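Local coordinates for possible protein of nuclear scaffold (Encephalitozoon cuniculi, PDB 3KAE) that probably serves as a Cdc27-type subunit of the anaphase-promoting complex, its N-terminal tetratricopeptide-repeat domain forming a homodimer, at residues Y129-F141 / P149-Q161. Sequence-based numbering, arbitrary orientation.
Sequences YREEGIGHYVRSF and PVENLLLENKVPQ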
ATOM      1  N   TYR C 129       4.670  13.066 -24.089  1.00 69.44           N
ATOM      2  CA  TYR C 129       4.980  14.491 -24.069  1.00 61.55           C
ATOM      3  C   TYR C 129       6.135  14.772 -23.111  1.00 76.98           C
ATOM      4  O   TYR C 129       5.935  15.317 -22.029  1.00 70.60           O
ATOM      5  CB  TYR C 129       3.757  15.321 -23.674  1.00 73.40           C
ATOM      6  CG  TYR C 129       2.544  15.110 -24.563  1.00 87.28           C
ATOM      7  CD1 TYR C 129       2.171  16.063 -25.511  1.00 86.22           C
ATOM      8  CD2 TYR C 129       1.773  13.961 -24.453  1.00 68.22           C
ATOM      9  CE1 TYR C 129       1.064  15.876 -26.320  1.00 84.54           C
ATOM     10  CE2 TYR C 129       0.664  13.766 -25.259  1.00 90.00           C
ATOM     11  CZ  TYR C 129       0.315  14.726 -26.192  1.00 97.99           C
ATOM     12  OH  TYR C 129      -0.787  14.534 -26.995  1.00103.60           O
ATOM     13  N   ARG C 130       7.346  14.411 -23.533  1.00 75.90           N
ATOM     14  CA  ARG C 130       8.527  14.512 -22.683  1.00 66.84           C
ATOM     15  C   ARG C 130       8.831  15.949 -22.250  1.00 65.57           C
ATOM     16  O   ARG C 130       9.032  16.201 -21.059  1.00 62.14           O
ATOM     17  CB  ARG C 130       9.736  13.866 -23.373  1.00 75.10           C
ATOM     18  CG  ARG C 130      10.968  13.725 -22.494  1.00 72.63           C
ATOM     19  CD  ARG C 130      10.580  13.390 -21.072  1.00 69.70           C
ATOM     20  NE  ARG C 130      11.732  13.172 -20.202  1.00 83.06           N
ATOM     21  CZ  ARG C 130      12.063  11.994 -19.685  1.00 90.93           C
ATOM     22  NH1 ARG C 130      13.119  11.885 -18.890  1.00 69.64           N
ATOM     23  NH2 ARG C 130      11.333  10.924 -19.955  1.00112.21           N
ATOM     24  N   GLU C 131       8.844  16.878 -23.206  1.00 65.62           N
ATOM     25  CA  GLU C 131       9.197  18.274 -22.927  1.00 71.76           C
ATOM     26  C   GLU C 131       8.255  18.907 -21.906  1.00 69.65           C
ATOM     27  O   GLU C 131       8.713  19.549 -20.954  1.00 71.21           O
ATOM     28  CB  GLU C 131       9.249  19.116 -24.216  1.00 62.94           C
ATOM     29  N   GLU C 132       6.948  18.729 -22.106  1.00 69.38           N
ATOM     30  CA  GLU C 132       5.953  19.197 -21.134  1.00 59.63           C
ATOM     31  C   GLU C 132       6.152  18.526 -19.769  1.00 58.58           C
ATOM     32  O   GLU C 132       6.040  19.167 -18.715  1.00 60.98           O
ATOM     33  CB  GLU C 132       4.531  18.948 -21.630  1.00 71.20           C
ATOM     34  CG  GLU C 132       3.458  19.447 -20.655  1.00 91.06           C
ATOM     35  CD  GLU C 132       2.047  18.991 -21.009  1.00 94.88           C
ATOM     36  OE1 GLU C 132       1.843  18.434 -22.108  1.00112.95           O
ATOM     37  OE2 GLU C 132       1.136  19.199 -20.183  1.00 79.92           O
ATOM     38  N   GLY C 133       6.452  17.230 -19.796  1.00 46.73           N
ATOM     39  CA  GLY C 133       6.766  16.486 -18.586  1.00 53.45           C
ATOM     40  C   GLY C 133       7.918  17.091 -17.807  1.00 68.06           C
ATOM     41  O   GLY C 133       7.820  17.299 -16.593  1.00 53.25           O
ATOM     42  N   ILE C 134       9.011  17.373 -18.514  1.00 72.41           N
ATOM     43  CA  ILE C 134      10.172  18.019 -17.918  1.00 68.43           C
ATOM     44  C   ILE C 134       9.757  19.306 -17.221  1.00 66.52           C
ATOM     45  O   ILE C 134      10.233  19.604 -16.121  1.00 58.54           O
ATOM     46  CB  ILE C 134      11.254  18.313 -18.991  1.00 68.55           C
ATOM     47  CG1 ILE C 134      12.011  17.029 -19.326  1.00 63.86           C
ATOM     48  CG2 ILE C 134      12.215  19.390 -18.516  1.00 48.56           C
ATOM     49  CD1 ILE C 134      12.497  16.962 -20.739  1.00 70.84           C
ATOM     50  N   GLY C 135       8.857  20.052 -17.861  1.00 53.29           N
ATOM     51  CA  GLY C 135       8.338  21.286 -17.301  1.00 55.69           C
ATOM     52  C   GLY C 135       7.619  21.084 -15.973  1.00 70.69           C
ATOM     53  O   GLY C 135       7.740  21.915 -15.061  1.00 56.08           O
ATOM     54  N   HIS C 136       6.865  19.989 -15.853  1.00 60.47           N
ATOM     55  CA  HIS C 136       6.223  19.665 -14.569  1.00 60.81           C
ATOM     56  C   HIS C 136       7.274  19.233 -13.556  1.00 49.42           C
ATOM     57  O   HIS C 136       7.219  19.636 -12.396  1.00 58.40           O
ATOM     58  CB  HIS C 136       5.114  18.616 -14.722  1.00 47.65           C
ATOM     59  CG  HIS C 136       3.983  19.065 -15.600  1.00 52.08           C
ATOM     60  ND1 HIS C 136       3.224  20.179 -15.322  1.00 58.77           N
ATOM     61  CD2 HIS C 136       3.501  18.560 -16.759  1.00 61.54           C
ATOM     62  CE1 HIS C 136       2.316  20.341 -16.270  1.00 56.14           C
ATOM     63  NE2 HIS C 136       2.466  19.375 -17.156  1.00 59.30           N
ATOM     64  N   TYR C 137       8.254  18.449 -14.003  1.00 44.69           N
ATOM     65  CA  TYR C 137       9.347  18.050 -13.113  1.00 47.40           C
ATOM     66  C   TYR C 137      10.099  19.264 -12.583  1.00 45.17           C
ATOM     67  O   TYR C 137      10.444  19.335 -11.400  1.00 65.06           O
ATOM     68  CB  TYR C 137      10.334  17.131 -13.812  1.00 41.76           C
ATOM     69  CG  TYR C 137       9.818  15.763 -14.166  1.00 50.47           C
ATOM     70  CD1 TYR C 137       8.947  15.062 -13.314  1.00 54.69           C
ATOM     71  CD2 TYR C 137      10.214  15.155 -15.342  1.00 45.97           C
ATOM     72  CE1 TYR C 137       8.488  13.797 -13.658  1.00 38.73           C
ATOM     73  CE2 TYR C 137       9.771  13.902 -15.689  1.00 54.74           C
ATOM     74  CZ  TYR C 137       8.912  13.224 -14.851  1.00 53.15           C
ATOM     75  OH  TYR C 137       8.502  11.976 -15.233  1.00 49.78           O
ATOM     76  N   VAL C 138      10.351  20.215 -13.474  1.00 59.95           N
ATOM     77  CA  VAL C 138      11.028  21.443 -13.093  1.00 62.21           C
ATOM     78  C   VAL C 138      10.198  22.181 -12.056  1.00 74.22           C
ATOM     79  O   VAL C 138      10.724  22.613 -11.028  1.00 80.93           O
ATOM     80  CB  VAL C 138      11.279  22.351 -14.307  1.00 59.32           C
ATOM     81  CG1 VAL C 138      11.609  23.769 -13.858  1.00 54.42           C
ATOM     82  CG2 VAL C 138      12.386  21.776 -15.159  1.00 61.09           C
ATOM     83  N   ARG C 139       8.899  22.312 -12.319  1.00 45.62           N
ATOM     84  CA  ARG C 139       8.036  23.098 -11.448  1.00 70.23           C
ATOM     85  C   ARG C 139       7.916  22.389 -10.098  1.00 64.51           C
ATOM     86  O   ARG C 139       7.888  23.021  -9.046  1.00 54.43           O
ATOM     87  CB  ARG C 139       6.673  23.355 -12.108  1.00 66.43           C
ATOM     88  CG  ARG C 139       5.800  24.363 -11.381  1.00 88.32           C
ATOM     89  CD  ARG C 139       4.877  25.109 -12.340  1.00108.39           C
ATOM     90  NE  ARG C 139       4.369  24.243 -13.384  1.00121.39           N
ATOM     91  CZ  ARG C 139       4.534  24.356 -14.701  1.00127.46           C
ATOM     92  NH1 ARG C 139       3.981  23.430 -15.465  1.00122.60           N
ATOM     93  NH2 ARG C 139       5.208  25.353 -15.264  1.00131.32           N
ATOM     94  N   SER C 140       7.891  21.064 -10.140  1.00 52.67           N
ATOM     95  CA  SER C 140       7.848  20.268  -8.928  1.00 47.87           C
ATOM     96  C   SER C 140       9.112  20.416  -8.093  1.00 65.27           C
ATOM     97  O   SER C 140       9.049  20.596  -6.864  1.00 42.58           O
ATOM     98  CB  SER C 140       7.664  18.804  -9.276  1.00 44.41           C
ATOM     99  OG  SER C 140       7.787  18.013  -8.111  1.00 49.75           O
ATOM    100  N   PHE C 141      10.262  20.296  -8.759  1.00 52.45           N
ATOM    101  CA  PHE C 141      11.546  20.361  -8.065  1.00 44.78           C
ATOM    102  C   PHE C 141      11.747  21.729  -7.430  1.00 59.59           C
ATOM    103  O   PHE C 141      12.392  21.839  -6.390  1.00 44.35           O
ATOM    104  CB  PHE C 141      12.710  20.002  -8.990  1.00 72.27           C
ATOM    105  CG  PHE C 141      14.050  20.100  -8.326  1.00 86.44           C
ATOM    106  CD1 PHE C 141      14.442  19.156  -7.390  1.00 86.91           C
ATOM    107  CD2 PHE C 141      14.912  21.145  -8.619  1.00 89.08           C
ATOM    108  CE1 PHE C 141      15.676  19.244  -6.765  1.00 77.29           C
ATOM    109  CE2 PHE C 141      16.142  21.240  -7.994  1.00 86.97           C
ATOM    110  CZ  PHE C 141      16.522  20.287  -7.066  1.00 81.83           C
ATOM    111  N   PRO C 149      10.998  13.684 -10.274  1.00 49.42           N
ATOM    112  CA  PRO C 149      11.495  14.901 -10.926  1.00 49.93           C
ATOM    113  C   PRO C 149      13.043  14.961 -10.882  1.00 63.31           C
ATOM    114  O   PRO C 149      13.689  15.209 -11.909  1.00 48.86           O
ATOM    115  CB  PRO C 149      10.858  16.032 -10.097  1.00 42.83           C
ATOM    116  CG  PRO C 149       9.649  15.415  -9.493  1.00 54.00           C
ATOM    117  CD  PRO C 149      10.015  13.983  -9.215  1.00 43.08           C
ATOM    118  N   VAL C 150      13.619  14.703  -9.711  1.00 51.29           N
ATOM    119  CA  VAL C 150      15.065  14.697  -9.556  1.00 48.22           C
ATOM    120  C   VAL C 150      15.760  13.720 -10.512  1.00 53.90           C
ATOM    121  O   VAL C 150      16.665  14.118 -11.255  1.00 48.80           O
ATOM    122  CB  VAL C 150      15.488  14.420  -8.097  1.00 52.36           C
ATOM    123  CG1 VAL C 150      16.995  14.182  -8.012  1.00 52.01           C
ATOM    124  CG2 VAL C 150      15.088  15.586  -7.212  1.00 41.26           C
ATOM    125  N   GLU C 151      15.336  12.454 -10.517  1.00 46.83           N
ATOM    126  CA  GLU C 151      16.012  11.462 -11.360  1.00 45.81           C
ATOM    127  C   GLU C 151      15.867  11.722 -12.863  1.00 44.31           C
ATOM    128  O   GLU C 151      16.779  11.426 -13.644  1.00 46.09           O
ATOM    129  CB  GLU C 151      15.604  10.030 -10.993  1.00 39.85           C
ATOM    130  CG  GLU C 151      16.110   9.608  -9.610  1.00 57.91           C
ATOM    131  CD  GLU C 151      17.652   9.539  -9.544  1.00 71.85           C
ATOM    132  OE1 GLU C 151      18.259   8.646 -10.177  1.00 61.82           O
ATOM    133  OE2 GLU C 151      18.264  10.375  -8.853  1.00 48.92           O
ATOM    134  N   ASN C 152      14.720  12.280 -13.251  1.00 43.55           N
ATOM    135  CA  ASN C 152      14.430  12.587 -14.645  1.00 44.18           C
ATOM    136  C   ASN C 152      15.136  13.848 -15.116  1.00 60.81           C
ATOM    137  O   ASN C 152      15.529  13.947 -16.281  1.00 47.06           O
ATOM    138  CB  ASN C 152      12.918  12.732 -14.887  1.00 50.57           C
ATOM    139  CG  ASN C 152      12.239  11.403 -15.059  1.00 57.21           C
ATOM    140  OD1 ASN C 152      12.249  10.829 -16.143  1.00 47.14           O
ATOM    141  ND2 ASN C 152      11.667  10.887 -13.975  1.00 40.94           N
ATOM    142  N   LEU C 153      15.255  14.817 -14.214  1.00 59.26           N
ATOM    143  CA  LEU C 153      15.953  16.047 -14.522  1.00 57.54           C
ATOM    144  C   LEU C 153      17.462  15.805 -14.589  1.00 64.58           C
ATOM    145  O   LEU C 153      18.148  16.328 -15.480  1.00 53.83           O
ATOM    146  CB  LEU C 153      15.591  17.139 -13.519  1.00 55.14           C
ATOM    147  CG  LEU C 153      14.168  17.671 -13.714  1.00 60.47           C
ATOM    148  CD1 LEU C 153      13.852  18.775 -12.706  1.00 66.46           C
ATOM    149  CD2 LEU C 153      13.971  18.169 -15.143  1.00 53.58           C
ATOM    150  N   LEU C 154      17.980  14.994 -13.672  1.00 47.71           N
ATOM    151  CA  LEU C 154      19.377  14.609 -13.753  1.00 49.11           C
ATOM    152  C   LEU C 154      19.646  13.868 -15.061  1.00 61.78           C
ATOM    153  O   LEU C 154      20.583  14.178 -15.804  1.00 64.75           O
ATOM    154  CB  LEU C 154      19.788  13.762 -12.561  1.00 42.93           C
ATOM    155  CG  LEU C 154      19.852  14.488 -11.216  1.00 58.24           C
ATOM    156  CD1 LEU C 154      20.287  13.526 -10.122  1.00 47.58           C
ATOM    157  CD2 LEU C 154      20.774  15.694 -11.265  1.00 62.19           C
ATOM    158  N   LEU C 155      18.811  12.884 -15.341  1.00 65.07           N
ATOM    159  CA  LEU C 155      18.918  12.107 -16.565  1.00 59.33           C
ATOM    160  C   LEU C 155      18.976  12.995 -17.808  1.00 63.98           C
ATOM    161  O   LEU C 155      19.730  12.716 -18.743  1.00 71.86           O
ATOM    162  CB  LEU C 155      17.735  11.140 -16.663  1.00 66.59           C
ATOM    163  CG  LEU C 155      17.617  10.334 -17.950  1.00 69.22           C
ATOM    164  CD1 LEU C 155      18.777   9.381 -18.052  1.00 62.95           C
ATOM    165  CD2 LEU C 155      16.291   9.576 -18.001  1.00 79.35           C
ATOM    166  N   GLU C 156      18.185  14.067 -17.815  1.00 55.68           N
ATOM    167  CA  GLU C 156      18.111  14.962 -18.969  1.00 74.00           C
ATOM    168  C   GLU C 156      19.115  16.109 -18.874  1.00 79.49           C
ATOM    169  O   GLU C 156      19.164  16.964 -19.751  1.00 87.24           O
ATOM    170  CB  GLU C 156      16.697  15.537 -19.112  1.00 72.97           C
ATOM    171  CG  GLU C 156      15.605  14.501 -19.386  1.00 80.22           C
ATOM    172  CD  GLU C 156      15.749  13.852 -20.745  1.00 93.80           C
ATOM    173  OE1 GLU C 156      16.522  14.375 -21.582  1.00109.68           O
ATOM    174  OE2 GLU C 156      15.087  12.817 -20.976  1.00 80.50           O
ATOM    175  N   ASN C 157      19.901  16.120 -17.801  1.00 62.79           N
ATOM    176  CA  ASN C 157      20.803  17.220 -17.497  1.00 67.87           C
ATOM    177  C   ASN C 157      20.054  18.547 -17.420  1.00 80.98           C
ATOM    178  O   ASN C 157      20.660  19.614 -17.485  1.00 91.25           O
ATOM    179  CB  ASN C 157      21.928  17.287 -18.536  1.00 68.33           C
ATOM    180  CG  ASN C 157      23.078  18.187 -18.101  1.00 89.85           C
ATOM    181  OD1 ASN C 157      23.457  18.210 -16.921  1.00 66.14           O
ATOM    182  ND2 ASN C 157      23.647  18.930 -19.058  1.00 95.22           N
ATOM    183  N   LYS C 158      18.732  18.478 -17.284  1.00 73.30           N
ATOM    184  CA  LYS C 158      17.901  19.684 -17.254  1.00 64.89           C
ATOM    185  C   LYS C 158      17.504  20.133 -15.842  1.00 59.57           C
ATOM    186  O   LYS C 158      16.500  20.821 -15.650  1.00 61.66           O
ATOM    187  CB  LYS C 158      16.659  19.534 -18.152  1.00 52.35           C
ATOM    188  CG  LYS C 158      16.655  20.432 -19.390  1.00 77.35           C
ATOM    189  CD  LYS C 158      17.299  19.760 -20.586  1.00 90.08           C
ATOM    190  CE  LYS C 158      16.434  18.630 -21.113  1.00101.48           C
ATOM    191  NZ  LYS C 158      17.075  17.888 -22.233  1.00108.02           N
ATOM    192  N   VAL C 159      18.296  19.750 -14.854  1.00 59.31           N
ATOM    193  CA  VAL C 159      18.081  20.222 -13.496  1.00 46.54           C
ATOM    194  C   VAL C 159      18.476  21.697 -13.388  1.00 75.07           C
ATOM    195  O   VAL C 159      19.540  22.099 -13.850  1.00 73.78           O
ATOM    196  CB  VAL C 159      18.865  19.364 -12.491  1.00 66.50           C
ATOM    197  CG1 VAL C 159      20.328  19.238 -12.938  1.00 95.44           C
ATOM    198  CG2 VAL C 159      18.752  19.941 -11.103  1.00 60.22           C
ATOM    199  N   PRO C 160      17.605  22.513 -12.787  1.00 87.47           N
ATOM    200  CA  PRO C 160      17.801  23.961 -12.642  1.00 87.38           C
ATOM    201  C   PRO C 160      18.823  24.300 -11.566  1.00 85.51           C
ATOM    202  O   PRO C 160      18.660  23.879 -10.419  1.00 85.69           O
ATOM    203  CB  PRO C 160      16.414  24.466 -12.201  1.00 84.98           C
ATOM    204  CG  PRO C 160      15.475  23.312 -12.379  1.00 68.57           C
ATOM    205  CD  PRO C 160      16.314  22.081 -12.230  1.00 81.25           C
ATOM    206  N   GLN C 161      19.847  25.070 -11.930  1.00 81.09           N
ATOM    207  CA  GLN C 161      20.917  25.423 -11.001  1.00 97.31           C
ATOM    208  C   GLN C 161      20.975  26.930 -10.768  1.00101.53           C
ATOM    209  O   GLN C 161      20.519  27.716 -11.604  1.00 77.23           O
ATOM    210  CB  GLN C 161      22.266  24.912 -11.518  1.00106.01           C
TER
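Leu153 is the knob of a knobs-into-holes contact, set among Ile134, Tyr137, Val138 and Phe141 of helix 130-143. Its two methyls divide the work: CD2 lies 3.9 Å from Val138 CG2, at a similar spacing from Ile134, while CD1 reaches Phe141 CB and the Tyr137 carbonyl. Where the two backbones come nearest, at Tyr137 and Pro149, Tyr137 CD1 meets Pro149 CA at 3.5 Å. The tyrosine ring also runs nearly parallel to the Asn152 amide, their planes 14° apart, with CE2 of Tyr137 3.5 Å from Asn152 CB. Hydrogen bonds from Tyr137 OH to Asp122 and from Asn152 ND2 to Ser148 O hold both groups. The Phe141 ring, turned away from its own backbone N by a chi1 of 178°, has Val150 CG2 3.6 Å from its CD1 and Pro160 CD beside its CD2.

Charge closes the other end. Glu156 OE2 stands over one face of the Arg130 guanidinium, 3.0 Å from NH1, so this salt bridge is electrostatic rather than directed along an N-H. Lys158 adds a long ion pair to Glu156 OE1.

The axes of helix segments 130-141 and 149-155 approach to 9.1 Å with a signed crossing angle of -122°: two successive helices, joined by a short turn and packed obliquely, within the tetratricopeptide-repeat architecture of this N-terminal domain.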